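Local coordinates for NTF2 fold protein loop-helix-loop design NT-9 (Synthetic construct, PDB 6W90) that is a computationally designed NTF2-fold protein with no established natural function, and holds a phospholipid, distearoyl-glycerophosphoethanolamine, in its pocket, at residues V71-V76 / V85-E90; W96-E101 / I112-D117. All coordinates share one frame; numbering follows the deposited sequence. Where two conformers were deposited one is given.

Interaction 1: residues V71-V76 / V85-E90; sequences VEIRKV and VEIELE. With 3PE (1,2-Distearoyl-sn-glycerophosphoethanolamine), chain B.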
# COMPACT_ATOMS: atom_id res chain seq x y z
N VAL A 71 8.67 -2.68 -10.77
CA VAL A 71 7.96 -2.93 -9.53
C VAL A 71 7.71 -4.44 -9.50
O VAL A 71 7.16 -4.99 -10.46
CB VAL A 71 6.65 -2.13 -9.44
CG1 VAL A 71 5.93 -2.52 -8.20
CG2 VAL A 71 6.94 -0.68 -9.50
N GLU A 72 8.14 -5.11 -8.43
CA GLU A 72 7.98 -6.55 -8.33
C GLU A 72 7.65 -6.95 -6.90
O GLU A 72 8.28 -6.46 -5.96
CB GLU A 72 9.26 -7.31 -8.73
CG GLU A 72 9.91 -6.91 -10.03
CD GLU A 72 11.18 -7.71 -10.28
OE1 GLU A 72 11.18 -8.93 -9.99
OE2 GLU A 72 12.18 -7.12 -10.74
N ILE A 73 6.73 -7.90 -6.74
CA ILE A 73 6.43 -8.47 -5.44
C ILE A 73 7.52 -9.49 -5.11
O ILE A 73 7.70 -10.46 -5.86
CB ILE A 73 5.06 -9.14 -5.43
CG1 ILE A 73 3.96 -8.13 -5.74
CG2 ILE A 73 4.84 -9.76 -4.07
CD1 ILE A 73 2.62 -8.79 -5.93
N ARG A 74 8.21 -9.29 -4.00
CA ARG A 74 9.29 -10.18 -3.62
C ARG A 74 8.93 -11.18 -2.54
O ARG A 74 9.64 -12.18 -2.39
CB ARG A 74 10.50 -9.39 -3.10
CG ARG A 74 11.27 -8.58 -4.15
CD ARG A 74 11.96 -9.42 -5.23
NE ARG A 74 12.90 -10.38 -4.65
CZ ARG A 74 14.19 -10.13 -4.40
NH1 ARG A 74 14.71 -8.95 -4.69
NH2 ARG A 74 14.95 -11.08 -3.86
N LYS A 75 7.89 -10.90 -1.75
CA LYS A 75 7.49 -11.78 -0.66
C LYS A 75 6.01 -11.59 -0.39
O LYS A 75 5.53 -10.46 -0.28
CB LYS A 75 8.32 -11.48 0.60
CG LYS A 75 7.95 -12.24 1.85
CD LYS A 75 9.09 -12.10 2.86
CE LYS A 75 8.60 -11.57 4.19
NZ LYS A 75 8.04 -12.67 5.04
N VAL A 76 5.29 -12.70 -0.25
CA VAL A 76 3.97 -12.69 0.38
C VAL A 76 3.97 -13.81 1.41
O VAL A 76 4.32 -14.94 1.09
CB VAL A 76 2.81 -12.88 -0.63
CG1 VAL A 76 1.47 -12.93 0.13
CG2 VAL A 76 2.78 -11.78 -1.69
N VAL A 85 3.52 -8.34 2.91
CA VAL A 85 3.85 -8.16 1.50
C VAL A 85 5.10 -7.30 1.40
O VAL A 85 5.18 -6.26 2.03
CB VAL A 85 2.68 -7.49 0.75
CG1 VAL A 85 3.03 -7.23 -0.72
CG2 VAL A 85 1.48 -8.40 0.83
N GLU A 86 6.08 -7.75 0.61
CA GLU A 86 7.23 -6.92 0.28
C GLU A 86 7.28 -6.70 -1.22
O GLU A 86 7.18 -7.66 -2.00
CB GLU A 86 8.54 -7.54 0.72
CG GLU A 86 8.72 -7.67 2.19
CD GLU A 86 10.07 -8.30 2.52
OE1 GLU A 86 10.27 -8.70 3.69
OE2 GLU A 86 10.94 -8.40 1.61
N ILE A 87 7.39 -5.44 -1.61
CA ILE A 87 7.44 -5.04 -3.00
C ILE A 87 8.75 -4.30 -3.22
O ILE A 87 9.12 -3.43 -2.43
CB ILE A 87 6.25 -4.15 -3.38
CG1 ILE A 87 4.95 -4.96 -3.27
CG2 ILE A 87 6.42 -3.71 -4.82
CD1 ILE A 87 3.74 -4.12 -3.37
N GLU A 88 9.46 -4.67 -4.26
CA GLU A 88 10.70 -4.00 -4.61
C GLU A 88 10.44 -3.05 -5.77
O GLU A 88 9.77 -3.40 -6.73
CB GLU A 88 11.72 -5.08 -4.94
CG GLU A 88 13.06 -4.66 -5.32
CD GLU A 88 13.85 -5.92 -5.57
OE1 GLU A 88 14.15 -6.58 -4.56
OE2 GLU A 88 14.08 -6.26 -6.76
N LEU A 89 10.95 -1.83 -5.63
CA LEU A 89 10.78 -0.75 -6.59
C LEU A 89 12.17 -0.34 -7.02
O LEU A 89 13.05 -0.19 -6.18
CB LEU A 89 10.04 0.42 -5.97
CG LEU A 89 8.84 0.11 -5.09
CD1 LEU A 89 8.52 1.30 -4.17
CD2 LEU A 89 7.74 -0.13 -5.98
N GLU A 90 12.38 -0.24 -8.33
CA GLU A 90 13.71 0.03 -8.82
C GLU A 90 13.70 1.17 -9.81
O GLU A 90 12.79 1.31 -10.62
CB GLU A 90 14.31 -1.14 -9.55
CG GLU A 90 14.38 -2.43 -8.82
CD GLU A 90 15.13 -3.45 -9.65
OE1 GLU A 90 14.57 -4.54 -9.91
OE2 GLU A 90 16.27 -3.13 -10.09
P 3PE B . 13.79 1.92 1.42
N 3PE B . 12.91 0.77 5.55
O11 3PE B . 12.24 2.28 0.97
O12 3PE B . 14.31 0.76 0.61
O13 3PE B . 13.76 1.39 3.00
O14 3PE B . 14.71 3.14 1.37
C11 3PE B . 13.25 0.11 3.28
C12 3PE B . 13.54 -0.24 4.73
C1 3PE B . 11.63 3.37 1.58
C2 3PE B . 10.28 3.70 0.92
C3 3PE B . 9.59 2.36 0.67
O31 3PE B . 8.24 2.52 0.39
O32 3PE B . 8.85 3.48 -1.54
C31 3PE B . 7.97 3.19 -0.81
C32 3PE B . 6.53 3.54 -1.16
C33 3PE B . 6.33 3.89 -2.64
C34 3PE B . 4.94 3.39 -3.00
C35 3PE B . 4.41 4.02 -4.29
C36 3PE B . 4.28 2.92 -5.35
C37 3PE B . 3.03 2.07 -5.15
C38 3PE B . 3.23 0.92 -4.16
C39 3PE B . 2.39 -0.32 -4.51
C3A 3PE B . 0.89 -0.08 -4.31
C3B 3PE B . 0.09 -1.39 -4.32
C3C 3PE B . -0.29 -1.78 -2.89
C3D 3PE B . -1.34 -2.90 -2.88
C3E 3PE B . -1.52 -3.39 -1.44
C3F 3PE B . -2.20 -4.77 -1.42
C3G 3PE B . -2.31 -5.30 0.02
C3H 3PE B . -2.34 -6.83 0.11
C3I 3PE B . -3.71 -7.43 -0.23
O21 3PE B . 9.54 4.50 1.80
O22 3PE B . 9.42 6.26 0.37
C21 3PE B . 9.20 5.83 1.45
C22 3PE B . 8.53 6.70 2.53
C23 3PE B . 7.06 7.04 2.22
C24 3PE B . 6.11 5.85 2.43
C25 3PE B . 4.68 6.15 1.96
C26 3PE B . 3.98 4.81 1.73
C27 3PE B . 2.60 4.95 1.08
C28 3PE B . 2.00 3.57 0.78
C29 3PE B . 1.29 2.89 1.97
C2A 3PE B . 0.45 1.67 1.51
C2B 3PE B . -1.04 1.97 1.38
C2C 3PE B . -1.74 0.91 0.52
C2D 3PE B . -2.92 1.56 -0.20
C2E 3PE B . -3.79 0.55 -0.93
C2F 3PE B . -3.24 0.24 -2.32
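Val71 packs alongside Leu89 on the apolar face of a two-stranded antiparallel ladder, both side chains pointing the same way. Its CG1, anti to the backbone N (chi1 175°), comes within 3.6 Å of Ile87 CG2, while its CG2 lies 3.7 Å from Leu89 CD2. Ile87 CG1 also lies 4.1 Å from Ile73 CG1, and Val76 meets Val85 more loosely. Branched aliphatic residues suit this face: they fit an extended backbone and leave no polar group to be satisfied in the interior. Leu89 reaches beyond the pair, its CD1 lying 3.4 Å from ester carbonyl oxygen O32 of the bound phospholipid.

The backbone is tied by a reciprocal pair between Glu72 and Glu88, with Glu88 N to Glu72 O at 2.7 Å, nearly straight. Farther on, Arg74 and Lys75 both face Glu86, a classic beta bulge: Glu86 O accepts from Arg74 N at 2.8 Å and only weakly from Lys75 N, so one carbonyl serves two residues and the register slips by one.

The other face is charged and borders solvent, with Arg74 exposed. The Arg74 chain is bent at chi2 and chi3, and its NH1 meets Glu88 OE1 in a salt bridge whose guanidinium and carboxylate planes stand perpendicular; the modelled separation is improbably short. Lys75 rests its CE 3.4 Å from Glu86 OE1, but NZ bends away and stops short of an ion pair. Glu72 OE2 lies 3.6 Å from Glu90 OE1, a repulsion probably relieved by Arg70, which forms a salt bridge with Glu72.

Strand 70-79 is one of the two edge strands of the sheet, and strand 82-91 joins it to strand 94-105 through backbone bonds such as Ile87 with Phe98. Helix 6-22 lies against the apolar face, where Tyr21, Val13 and Ile9 touch Val71, Ile73 and Val76.

Interaction 2: residues W96-E101 / I112-D117; sequences WTFEIE and IRQQVD. With 3PE (1,2-Distearoyl-sn-glycerophosphoethanolamine), chain B.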
# COMPACT_ATOMS: atom_id res chain seq x y z
N TRP A 96 14.27 0.29 -3.75
CA TRP A 96 13.51 0.60 -2.56
C TRP A 96 12.69 -0.63 -2.21
O TRP A 96 12.19 -1.33 -3.10
CB TRP A 96 12.56 1.77 -2.73
CG TRP A 96 13.23 3.03 -2.86
CD1 TRP A 96 13.50 3.91 -1.87
CD2 TRP A 96 13.76 3.59 -4.06
NE1 TRP A 96 14.17 4.99 -2.37
CE2 TRP A 96 14.35 4.82 -3.71
CE3 TRP A 96 13.79 3.17 -5.39
CZ2 TRP A 96 14.95 5.64 -4.65
CZ3 TRP A 96 14.38 3.98 -6.32
CH2 TRP A 96 14.95 5.20 -5.95
N THR A 97 12.53 -0.89 -0.93
CA THR A 97 11.70 -2.00 -0.50
C THR A 97 10.52 -1.45 0.28
O THR A 97 10.70 -0.78 1.30
CB THR A 97 12.49 -3.00 0.32
OG1 THR A 97 13.70 -3.29 -0.36
CG2 THR A 97 11.66 -4.26 0.44
N PHE A 98 9.32 -1.68 -0.26
CA PHE A 98 8.04 -1.30 0.33
C PHE A 98 7.50 -2.54 1.02
O PHE A 98 7.11 -3.50 0.35
CB PHE A 98 7.12 -0.81 -0.79
CG PHE A 98 5.73 -0.50 -0.36
CD1 PHE A 98 5.47 0.50 0.54
CD2 PHE A 98 4.67 -1.22 -0.87
CE1 PHE A 98 4.19 0.79 0.91
CE2 PHE A 98 3.39 -0.93 -0.47
CZ PHE A 98 3.16 0.10 0.40
N GLU A 99 7.57 -2.57 2.35
CA GLU A 99 7.18 -3.75 3.10
C GLU A 99 6.04 -3.39 4.02
O GLU A 99 6.15 -2.42 4.79
CB GLU A 99 8.32 -4.31 3.95
CG GLU A 99 7.84 -5.47 4.84
CD GLU A 99 8.94 -6.27 5.52
OE1 GLU A 99 10.06 -5.73 5.69
OE2 GLU A 99 8.68 -7.44 5.89
N ILE A 100 4.95 -4.17 4.00
CA ILE A 100 3.80 -3.83 4.81
C ILE A 100 3.24 -5.08 5.46
O ILE A 100 3.32 -6.19 4.92
CB ILE A 100 2.65 -3.12 4.04
CG1 ILE A 100 2.16 -3.94 2.86
CG2 ILE A 100 3.12 -1.70 3.66
CD1 ILE A 100 0.85 -3.32 2.21
N GLU A 101 2.67 -4.87 6.63
CA GLU A 101 1.91 -5.86 7.36
C GLU A 101 0.47 -5.43 7.33
O GLU A 101 0.17 -4.28 7.62
CB GLU A 101 2.32 -5.90 8.81
CG GLU A 101 3.25 -6.94 9.24
CD GLU A 101 3.49 -6.83 10.75
OE1 GLU A 101 3.91 -5.75 11.25
OE2 GLU A 101 3.21 -7.81 11.45
N ILE A 112 -2.94 -1.43 8.05
CA ILE A 112 -1.68 -1.52 7.32
C ILE A 112 -0.64 -0.91 8.23
O ILE A 112 -0.89 0.16 8.81
CB ILE A 112 -1.69 -0.77 5.98
CG1 ILE A 112 -2.69 -1.41 5.04
CG2 ILE A 112 -0.27 -0.71 5.41
CD1 ILE A 112 -2.95 -0.68 3.77
N ARG A 113 0.51 -1.56 8.37
CA ARG A 113 1.60 -1.01 9.17
C ARG A 113 2.88 -1.09 8.35
O ARG A 113 3.20 -2.15 7.82
CB ARG A 113 1.72 -1.76 10.51
CG ARG A 113 2.54 -1.07 11.59
CD ARG A 113 2.39 -1.75 12.99
NE ARG A 113 1.64 -0.93 13.95
CZ ARG A 113 2.08 -0.55 15.15
NH1 ARG A 113 1.32 0.20 15.94
NH2 ARG A 113 3.28 -0.90 15.58
N GLN A 114 3.58 0.03 8.22
CA GLN A 114 4.86 0.13 7.53
C GLN A 114 5.84 0.77 8.51
O GLN A 114 5.48 1.71 9.22
CB GLN A 114 4.70 0.98 6.26
CG GLN A 114 5.94 1.09 5.41
CD GLN A 114 5.84 2.07 4.22
OE1 GLN A 114 4.87 2.81 4.04
NE2 GLN A 114 6.88 2.09 3.42
N GLN A 115 7.08 0.31 8.52
CA GLN A 115 8.12 1.02 9.22
C GLN A 115 8.83 1.94 8.25
O GLN A 115 8.90 1.70 7.04
CB GLN A 115 9.10 0.05 9.89
CG GLN A 115 10.12 0.75 10.84
CD GLN A 115 9.50 1.74 11.87
OE1 GLN A 115 9.02 2.83 11.51
NE2 GLN A 115 9.56 1.37 13.15
N VAL A 116 9.35 3.04 8.80
CA VAL A 116 10.00 4.09 8.05
C VAL A 116 11.39 4.32 8.63
O VAL A 116 11.53 4.43 9.86
CB VAL A 116 9.19 5.39 8.12
CG1 VAL A 116 9.78 6.45 7.27
CG2 VAL A 116 7.76 5.12 7.67
N ASP A 117 12.39 4.39 7.77
CA ASP A 117 13.74 4.64 8.24
C ASP A 117 13.89 6.12 8.59
O ASP A 117 13.06 6.95 8.19
CB ASP A 117 14.76 4.24 7.17
CG ASP A 117 14.93 2.74 7.04
OD1 ASP A 117 14.71 2.03 8.05
OD2 ASP A 117 15.28 2.27 5.92
P 3PE B . 13.79 1.92 1.42
N 3PE B . 12.91 0.77 5.55
O11 3PE B . 12.24 2.28 0.97
O12 3PE B . 14.31 0.76 0.61
O13 3PE B . 13.76 1.39 3.00
O14 3PE B . 14.71 3.14 1.37
C11 3PE B . 13.25 0.11 3.28
C12 3PE B . 13.54 -0.24 4.73
C1 3PE B . 11.63 3.37 1.58
C2 3PE B . 10.28 3.70 0.92
C3 3PE B . 9.59 2.36 0.67
O31 3PE B . 8.24 2.52 0.39
O32 3PE B . 8.85 3.48 -1.54
C31 3PE B . 7.97 3.19 -0.81
C32 3PE B . 6.53 3.54 -1.16
C33 3PE B . 6.33 3.89 -2.64
C34 3PE B . 4.94 3.39 -3.00
C35 3PE B . 4.41 4.02 -4.29
C36 3PE B . 4.28 2.92 -5.35
C37 3PE B . 3.03 2.07 -5.15
C38 3PE B . 3.23 0.92 -4.16
C39 3PE B . 2.39 -0.32 -4.51
C3A 3PE B . 0.89 -0.08 -4.31
C3B 3PE B . 0.09 -1.39 -4.32
C3C 3PE B . -0.29 -1.78 -2.89
C3D 3PE B . -1.34 -2.90 -2.88
C3E 3PE B . -1.52 -3.39 -1.44
C3F 3PE B . -2.20 -4.77 -1.42
C3G 3PE B . -2.31 -5.30 0.02
C3H 3PE B . -2.34 -6.83 0.11
C3I 3PE B . -3.71 -7.43 -0.23
O21 3PE B . 9.54 4.50 1.80
O22 3PE B . 9.42 6.26 0.37
C21 3PE B . 9.20 5.83 1.45
C22 3PE B . 8.53 6.70 2.53
C23 3PE B . 7.06 7.04 2.22
C24 3PE B . 6.11 5.85 2.43
C25 3PE B . 4.68 6.15 1.96
C26 3PE B . 3.98 4.81 1.73
C27 3PE B . 2.60 4.95 1.08
C28 3PE B . 2.00 3.57 0.78
C29 3PE B . 1.29 2.89 1.97
C2A 3PE B . 0.45 1.67 1.51
C2B 3PE B . -1.04 1.97 1.38
C2C 3PE B . -1.74 0.91 0.52
C2D 3PE B . -2.92 1.56 -0.20
C2E 3PE B . -3.79 0.55 -0.93
C2F 3PE B . -3.24 0.24 -2.32
O HOH W 1 8.91 -0.23 3.35
O HOH W 2 7.84 -1.94 7.02
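Phe98 and Gln114 cross at about a right angle, ring and amide planes perpendicular, with Gln114 NE2 3.6 Å from CD1 at the ring's edge. Gln114, extended with CG anti to the backbone N (chi1 -176°), carries its amide into the lipid pocket. There NE2 gives a weak bond to bridging ester oxygen O31 at 3.3 Å and a second bond, 3.1 Å, to a water that also accepts from Glu99 N and donates to Thr97 O. A second water joins Glu99 O to Gln115 N, linking strand 94-105 to the loop that follows strand 108-114. At the other end, Glu101 N meets Arg113 O at 3.0 Å and 174°, and Arg113 N returns a bond to Glu101 O. Glu101 OE2 is hydrogen-bonded to His82 and salt-bridged to Arg84, and Arg113 is salt-bridged to Glu43.

Thr97 N donates to phosphate O12 at 2.9 Å, and the lipid amine makes a weak bond to Asp117 OD2. Phe98 turns its ring edge to one acyl chain, CZ 3.3 Å from C2A, with the other chain near CE2, while Ile112 CD1 touches C2C. An alanine at Phe98 would probably open a gap between the acyl chains and leave the Gln114 amide freer to turn. The chemistry changes along the contact: amide, acid and backbone N-H suit the lipid's polar end, aromatic and aliphatic groups its tails.

Overall arrangement
Interactions 1 and 2 follow one another along the chain as two successive beta hairpins of one sheet, their centres about 11 Å apart. Their inner strands, 82-91 and 94-105, are neighbours, and probable backbone hydrogen bonds join them directly: Leu89 O to Trp96 N and Ile87 N to Phe98 O, each 2.8 Å. Both contacts line the same lipid, but unequally. The 71-76/85-90 hairpin contributes Leu89 to the pocket, whereas 96-101/112-117 supplies six pocket residues, from Trp96 near the phosphate to Ile112 by an acyl chain. Together they form part of a continuous curved sheet in the NTF2-like fold, with the lipid against its apolar, concave side, consistent with the cone-shaped cavity of that fold.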